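Local coordinates for protein PTHB1 (Homo sapiens, PDB 4YD8), which forms part of the BBSome, a coat complex thought to sort specific membrane proteins to primary cilia and required for ciliogenesis, at residues 204-210 and 239-245; 311-316 and 327-333. All coordinates share one frame. Where two conformers were deposited one is given. Residues are numbered along the deposited sequence.

In the fold
Both contacts belong to the N-terminal seven-bladed beta-propeller of the protein. Following the chain, contact 1 comes first: it pairs the third strand of one blade (205-210) with the fourth and outermost (241-244), closing a long excursion that contains helix 211-216 and a part absent from the model. The four strands between 249 and 286 then build the next blade, and contact 2 opens in the blade after that, where 311-316 and 327-333 pair at the open end of the hairpin of strands 315-320 and 323-329, as the chain leaves for strand 334-342 of the last blade. The two contacts follow in series, neither nested nor crossed, with centres 31 Å apart.

Contact 1 (204-210 and 239-245); sequences QQVESYK and VDWTLNI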
loop_
_atom_site.group_PDB
_atom_site.type_symbol
_atom_site.label_atom_id
_atom_site.label_comp_id
_atom_site.label_asym_id
_atom_site.label_seq_id
_atom_site.Cartn_x
_atom_site.Cartn_y
_atom_site.Cartn_z
ATOM N N GLN A 204 -2.946 18.788 -11.168
ATOM C CA GLN A 204 -1.748 18.041 -11.566
ATOM C C GLN A 204 -0.475 18.537 -10.873
ATOM O O GLN A 204 0.629 18.450 -11.419
ATOM C CB GLN A 204 -1.607 18.075 -13.100
ATOM C CG GLN A 204 -2.899 17.614 -13.811
ATOM C CD GLN A 204 -2.852 17.653 -15.330
ATOM O OE1 GLN A 204 -2.214 18.519 -15.942
ATOM N NE2 GLN A 204 -3.570 16.729 -15.952
ATOM N N GLN A 205 -0.643 19.024 -9.649
ATOM C CA GLN A 205 0.467 19.450 -8.805
ATOM C C GLN A 205 0.771 18.420 -7.730
ATOM O O GLN A 205 -0.101 18.093 -6.921
ATOM C CB GLN A 205 0.142 20.773 -8.111
ATOM C CG GLN A 205 -0.225 21.894 -9.040
ATOM C CD GLN A 205 0.901 22.885 -9.187
ATOM O OE1 GLN A 205 1.726 22.775 -10.094
ATOM N NE2 GLN A 205 0.953 23.858 -8.282
ATOM N N VAL A 206 2.004 17.925 -7.702
ATOM C CA VAL A 206 2.484 17.208 -6.534
ATOM C C VAL A 206 2.720 18.235 -5.430
ATOM O O VAL A 206 3.393 19.225 -5.650
ATOM C CB VAL A 206 3.787 16.434 -6.810
ATOM C CG1 VAL A 206 4.226 15.674 -5.560
ATOM C CG2 VAL A 206 3.587 15.443 -7.954
ATOM N N GLU A 207 2.162 17.997 -4.251
ATOM C CA GLU A 207 2.247 18.957 -3.155
ATOM C C GLU A 207 2.773 18.311 -1.888
ATOM O O GLU A 207 2.410 17.181 -1.570
ATOM C CB GLU A 207 0.871 19.565 -2.882
ATOM C CG GLU A 207 0.230 20.163 -4.107
ATOM C CD GLU A 207 -1.104 20.797 -3.814
ATOM O OE1 GLU A 207 -1.738 20.414 -2.807
ATOM O OE2 GLU A 207 -1.520 21.693 -4.588
ATOM N N SER A 208 3.629 19.032 -1.173
ATOM C CA SER A 208 4.186 18.537 0.075
ATOM C C SER A 208 3.837 19.512 1.195
ATOM O O SER A 208 4.117 20.702 1.090
ATOM C CB SER A 208 5.701 18.371 -0.028
ATOM O OG SER A 208 6.265 17.892 1.184
ATOM N N TYR A 209 3.233 18.993 2.260
ATOM C CA TYR A 209 2.851 19.796 3.418
ATOM C C TYR A 209 3.574 19.325 4.674
ATOM O O TYR A 209 3.453 18.166 5.050
ATOM C CB TYR A 209 1.343 19.712 3.663
ATOM C CG TYR A 209 0.506 20.260 2.543
ATOM C CD1 TYR A 209 0.091 19.443 1.500
ATOM C CD2 TYR A 209 0.129 21.602 2.524
ATOM C CE1 TYR A 209 -0.678 19.939 0.460
ATOM C CE2 TYR A 209 -0.642 22.113 1.481
ATOM C CZ TYR A 209 -1.040 21.268 0.451
ATOM O OH TYR A 209 -1.807 21.741 -0.593
ATOM N N LYS A 210 4.301 20.222 5.330
ATOM C CA LYS A 210 4.970 19.897 6.585
ATOM C C LYS A 210 3.962 19.580 7.679
ATOM O O LYS A 210 2.975 20.307 7.854
ATOM C CB LYS A 210 5.871 21.049 7.035
ATOM C CG LYS A 210 7.018 21.356 6.087
ATOM C CD LYS A 210 8.337 21.489 6.841
ATOM C CE LYS A 210 9.059 20.142 6.974
ATOM N NZ LYS A 210 8.428 19.171 7.929
ATOM N N VAL A 239 1.493 25.297 1.430
ATOM C CA VAL A 239 2.247 24.179 0.885
ATOM C C VAL A 239 3.740 24.450 1.103
ATOM O O VAL A 239 4.162 25.606 1.143
ATOM C CB VAL A 239 1.917 23.979 -0.609
ATOM C CG1 VAL A 239 2.645 25.003 -1.470
ATOM C CG2 VAL A 239 2.243 22.587 -1.043
ATOM N N ASP A 240 4.527 23.397 1.291
ATOM C CA ASP A 240 5.972 23.549 1.450
ATOM C C ASP A 240 6.635 23.677 0.078
ATOM O O ASP A 240 7.401 24.614 -0.183
ATOM C CB ASP A 240 6.558 22.360 2.222
ATOM C CG ASP A 240 7.980 22.610 2.684
ATOM O OD1 ASP A 240 8.269 23.736 3.130
ATOM O OD2 ASP A 240 8.807 21.678 2.612
ATOM N N TRP A 241 6.332 22.729 -0.801
ATOM C CA TRP A 241 6.732 22.845 -2.194
ATOM C C TRP A 241 5.696 22.187 -3.099
ATOM O O TRP A 241 4.867 21.406 -2.653
ATOM C CB TRP A 241 8.131 22.235 -2.435
ATOM C CG TRP A 241 8.331 20.781 -2.022
ATOM C CD1 TRP A 241 8.984 20.329 -0.907
ATOM C CD2 TRP A 241 7.923 19.608 -2.746
ATOM N NE1 TRP A 241 8.988 18.959 -0.885
ATOM C CE2 TRP A 241 8.355 18.491 -2.005
ATOM C CE3 TRP A 241 7.227 19.398 -3.941
ATOM C CZ2 TRP A 241 8.101 17.180 -2.408
ATOM C CZ3 TRP A 241 6.983 18.095 -4.349
ATOM C CH2 TRP A 241 7.422 17.000 -3.581
ATOM N N THR A 242 5.753 22.526 -4.380
ATOM C CA THR A 242 4.837 21.955 -5.346
ATOM C C THR A 242 5.586 21.677 -6.656
ATOM O O THR A 242 6.592 22.322 -6.956
ATOM C CB THR A 242 3.617 22.893 -5.569
ATOM O OG1 THR A 242 2.586 22.205 -6.285
ATOM C CG2 THR A 242 4.022 24.160 -6.311
ATOM N N LEU A 243 5.112 20.685 -7.405
ATOM C CA LEU A 243 5.717 20.325 -8.690
ATOM C C LEU A 243 4.598 20.010 -9.672
ATOM O O LEU A 243 3.781 19.119 -9.433
ATOM C CB LEU A 243 6.664 19.118 -8.560
ATOM C CG LEU A 243 7.288 18.616 -9.872
ATOM C CD1 LEU A 243 8.361 19.570 -10.388
ATOM C CD2 LEU A 243 7.847 17.204 -9.738
ATOM N N ASN A 244 4.538 20.741 -10.779
ATOM C CA ASN A 244 3.553 20.393 -11.786
ATOM C C ASN A 244 4.063 19.263 -12.651
ATOM O O ASN A 244 5.078 19.414 -13.329
ATOM C CB ASN A 244 3.195 21.586 -12.664
ATOM C CG ASN A 244 1.937 21.336 -13.462
ATOM O OD1 ASN A 244 1.917 20.488 -14.348
ATOM N ND2 ASN A 244 0.869 22.043 -13.122
ATOM N N ILE A 245 3.361 18.131 -12.635
ATOM C CA ILE A 245 3.778 16.978 -13.430
ATOM C C ILE A 245 2.973 16.815 -14.720
ATOM O O ILE A 245 3.196 15.872 -15.484
ATOM C CB ILE A 245 3.675 15.679 -12.621
ATOM C CG1 ILE A 245 2.261 15.503 -12.063
ATOM C CG2 ILE A 245 4.675 15.704 -11.475
ATOM C CD1 ILE A 245 2.008 14.116 -11.504
HETATM O O HOH W 1 -0.743 20.937 -15.353
HETATM O O HOH W 2 0.026 23.420 -6.036
HETATM O O HOH W 3 7.995 19.241 2.703
#
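Val206 and Ser208, whose side chains leave the same face of the sheet, are the best places to start. Val206 is bound to Leu243 through a two-way backbone pair: Val206 N donates to Leu243 O (2.8 Å), and Leu243 N donates back to Val206 O (2.9 Å). Val206 CG1 lies 3.9 Å from Trp241 CZ3, and Val206 CG2 lies 3.7 Å from Ile245 CG2, while Leu275 of the next blade touches both Val206 and Leu243. Ser208 N donates to Trp241 O (3.1 Å), but Ser208 O accepts from Asp240 N (2.7 Å); two successive residues share one partner, so the outer strand carries an extra residue there, a classic beta bulge. The strands are antiparallel, their axes at 165° and 4.3 Å apart, and form the outer half of a four-stranded propeller blade, with 205-210 also bonded to strand 196-200 on its inner side. Trp241 folds back so that Ser208 CB sits 3.5 Å from the centroid of its five-membered ring, a CH-pi contact over the face. Water 3 bridges Ser208 OG and Asp240 OD2. Beyond the bulge, Val239 CG2 lies 4.0 Å from the Tyr209 ring centroid, again over the face, while Tyr209 OH donates to Glu207 OE1 (2.6 Å). On the face carrying Gln205, Glu207 and Thr242, opposite Val206 and Ser208, water 2 links Gln205 NE2, Glu207 OE2 and Thr242 OG1.

Contact 2 (311-316 and 327-333); sequences NHNNML and ATQLPHI
This is an antiparallel hairpin contact between the third and fourth strands of a propeller blade, at the end remote from the hairpin's own turn and extending into the linker to the next blade. Asn311 to Asn314, a type I beta turn, join strand 306-311 to 315-320; Asn313 OD1 accepts from Met315 N (3.3 Å), an Asx turn, and Asn314 is left-handed helical (phi/psi 68°/8°). Met315 faces Gln329 as a non-hydrogen-bonded pair (CA-CA 4.6 Å), Leu316 faces Thr328 as a hydrogen-bonded one (CA-CA 5.2 Å): Leu316 N to Thr328 O 2.8 Å, Thr328 N to Leu316 O 3.0 Å. Leu330 N donates to Asn314 O (2.7 Å). Asn314 (chi1 m) lays OD1 3.5 Å from Ile333 CG1; Ile333 (m, t) brings CD1 3.2 Å from His312 O. Selenomethionine Met315 (m, m, m) sets SE 3.9 Å from Gln329 CB and CE 4.0 Å from Ala327 CB. Leu316 CB meets Leu330 CD1 at 3.9 Å. Backbone bonds thus set the register; across it side chains pack, while Asn311 and Asn313 hold the turn by hydrogen bonds within 311-316.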
loop_
_atom_site.group_PDB
_atom_site.type_symbol
_atom_site.label_atom_id
_atom_site.label_comp_id
_atom_site.label_asym_id
_atom_site.label_seq_id
_atom_site.Cartn_x
_atom_site.Cartn_y
_atom_site.Cartn_z
ATOM N N ASN A 311 0.093 -3.172 -15.640
ATOM C CA ASN A 311 -0.581 -2.407 -16.687
ATOM C C ASN A 311 -1.934 -2.972 -17.083
ATOM O O ASN A 311 -2.301 -4.072 -16.676
ATOM C CB ASN A 311 0.303 -2.324 -17.920
ATOM C CG ASN A 311 1.663 -1.775 -17.608
ATOM O OD1 ASN A 311 1.852 -0.564 -17.548
ATOM N ND2 ASN A 311 2.629 -2.665 -17.391
ATOM N N HIS A 312 -2.662 -2.229 -17.914
ATOM C CA HIS A 312 -4.000 -2.646 -18.312
ATOM C C HIS A 312 -3.974 -3.677 -19.427
ATOM O O HIS A 312 -5.016 -4.150 -19.866
ATOM C CB HIS A 312 -4.833 -1.432 -18.730
ATOM C CG HIS A 312 -5.175 -0.535 -17.583
ATOM N ND1 HIS A 312 -6.248 -0.772 -16.755
ATOM C CD2 HIS A 312 -4.552 0.562 -17.098
ATOM C CE1 HIS A 312 -6.284 0.156 -15.812
ATOM N NE2 HIS A 312 -5.271 0.979 -15.998
ATOM N N ASN A 313 -2.780 -4.030 -19.883
ATOM C CA ASN A 313 -2.647 -5.100 -20.869
ATOM C C ASN A 313 -2.150 -6.408 -20.248
ATOM O O ASN A 313 -1.563 -7.247 -20.934
ATOM C CB ASN A 313 -1.710 -4.664 -21.990
ATOM C CG ASN A 313 -0.324 -4.323 -21.490
ATOM O OD1 ASN A 313 -0.051 -4.374 -20.284
ATOM N ND2 ASN A 313 0.566 -3.976 -22.416
ATOM N N ASN A 314 -2.367 -6.547 -18.944
ATOM C CA ASN A 314 -2.001 -7.745 -18.177
ATOM C C ASN A 314 -0.496 -7.979 -18.015
ATOM O O ASN A 314 -0.078 -9.019 -17.515
ATOM C CB ASN A 314 -2.637 -8.993 -18.804
ATOM C CG ASN A 314 -4.145 -8.885 -18.906
ATOM O OD1 ASN A 314 -4.856 -9.122 -17.937
ATOM N ND2 ASN A 314 -4.639 -8.523 -20.084
HETATM N N MSE A 315 0.321 -7.021 -18.426
HETATM C CA MSE A 315 1.768 -7.156 -18.295
HETATM C C MSE A 315 2.250 -6.590 -16.966
HETATM O O MSE A 315 1.721 -5.588 -16.475
HETATM C CB MSE A 315 2.486 -6.454 -19.449
HETATM C CG MSE A 315 2.169 -7.016 -20.824
HETATM SE SE MSE A 315 2.668 -8.890 -21.018
HETATM C CE MSE A 315 4.564 -8.764 -20.603
ATOM N N LEU A 316 3.246 -7.243 -16.384
ATOM C CA LEU A 316 3.879 -6.740 -15.182
ATOM C C LEU A 316 5.357 -6.503 -15.503
ATOM O O LEU A 316 6.043 -7.419 -15.955
ATOM C CB LEU A 316 3.706 -7.732 -14.032
ATOM C CG LEU A 316 4.282 -7.342 -12.671
ATOM C CD1 LEU A 316 3.565 -6.100 -12.113
ATOM C CD2 LEU A 316 4.170 -8.517 -11.695
ATOM N N ALA A 327 9.846 -8.755 -17.663
ATOM C CA ALA A 327 8.432 -8.621 -17.977
ATOM C C ALA A 327 7.722 -9.963 -17.939
ATOM O O ALA A 327 8.247 -10.959 -18.437
ATOM C CB ALA A 327 8.253 -7.971 -19.363
ATOM N N THR A 328 6.527 -9.979 -17.358
ATOM C CA THR A 328 5.701 -11.173 -17.301
ATOM C C THR A 328 4.246 -10.869 -17.636
ATOM O O THR A 328 3.754 -9.785 -17.317
ATOM C CB THR A 328 5.780 -11.799 -15.910
ATOM O OG1 THR A 328 7.145 -12.096 -15.625
ATOM C CG2 THR A 328 4.977 -13.068 -15.831
ATOM N N GLN A 329 3.569 -11.836 -18.244
ATOM C CA GLN A 329 2.147 -11.733 -18.483
ATOM C C GLN A 329 1.431 -12.276 -17.266
ATOM O O GLN A 329 1.769 -13.349 -16.769
ATOM C CB GLN A 329 1.736 -12.503 -19.739
ATOM C CG GLN A 329 0.285 -12.287 -20.159
ATOM C CD GLN A 329 -0.046 -12.958 -21.485
ATOM O OE1 GLN A 329 0.764 -13.706 -22.035
ATOM N NE2 GLN A 329 -1.239 -12.686 -22.008
ATOM N N LEU A 330 0.460 -11.516 -16.774
ATOM C CA LEU A 330 -0.405 -11.971 -15.701
ATOM C C LEU A 330 -1.731 -12.422 -16.301
ATOM O O LEU A 330 -2.123 -11.933 -17.359
ATOM C CB LEU A 330 -0.638 -10.857 -14.676
ATOM C CG LEU A 330 0.588 -10.150 -14.097
ATOM C CD1 LEU A 330 0.153 -9.115 -13.058
ATOM C CD2 LEU A 330 1.568 -11.140 -13.496
ATOM N N PRO A 331 -2.426 -13.349 -15.625
ATOM C CA PRO A 331 -3.753 -13.791 -16.075
ATOM C C PRO A 331 -4.815 -12.706 -15.909
ATOM O O PRO A 331 -5.866 -12.762 -16.549
ATOM C CB PRO A 331 -4.049 -14.993 -15.171
ATOM C CG PRO A 331 -3.197 -14.803 -13.977
ATOM C CD PRO A 331 -1.955 -14.115 -14.459
ATOM N N HIS A 332 -4.536 -11.716 -15.067
ATOM C CA HIS A 332 -5.515 -10.674 -14.777
ATOM C C HIS A 332 -4.836 -9.329 -14.557
ATOM O O HIS A 332 -3.679 -9.275 -14.152
ATOM C CB HIS A 332 -6.342 -11.055 -13.543
ATOM C CG HIS A 332 -7.035 -12.379 -13.672
ATOM N ND1 HIS A 332 -8.200 -12.541 -14.387
ATOM C CD2 HIS A 332 -6.712 -13.604 -13.191
ATOM C CE1 HIS A 332 -8.572 -13.810 -14.339
ATOM N NE2 HIS A 332 -7.685 -14.474 -13.622
ATOM N N ILE A 333 -5.559 -8.246 -14.817
ATOM C CA ILE A 333 -5.031 -6.906 -14.591
ATOM C C ILE A 333 -4.922 -6.611 -13.098
ATOM O O ILE A 333 -5.910 -6.662 -12.382
ATOM C CB ILE A 333 -5.919 -5.830 -15.247
ATOM C CG1 ILE A 333 -5.953 -6.025 -16.763
ATOM C CG2 ILE A 333 -5.422 -4.426 -14.892
ATOM C CD1 ILE A 333 -6.930 -5.105 -17.472
#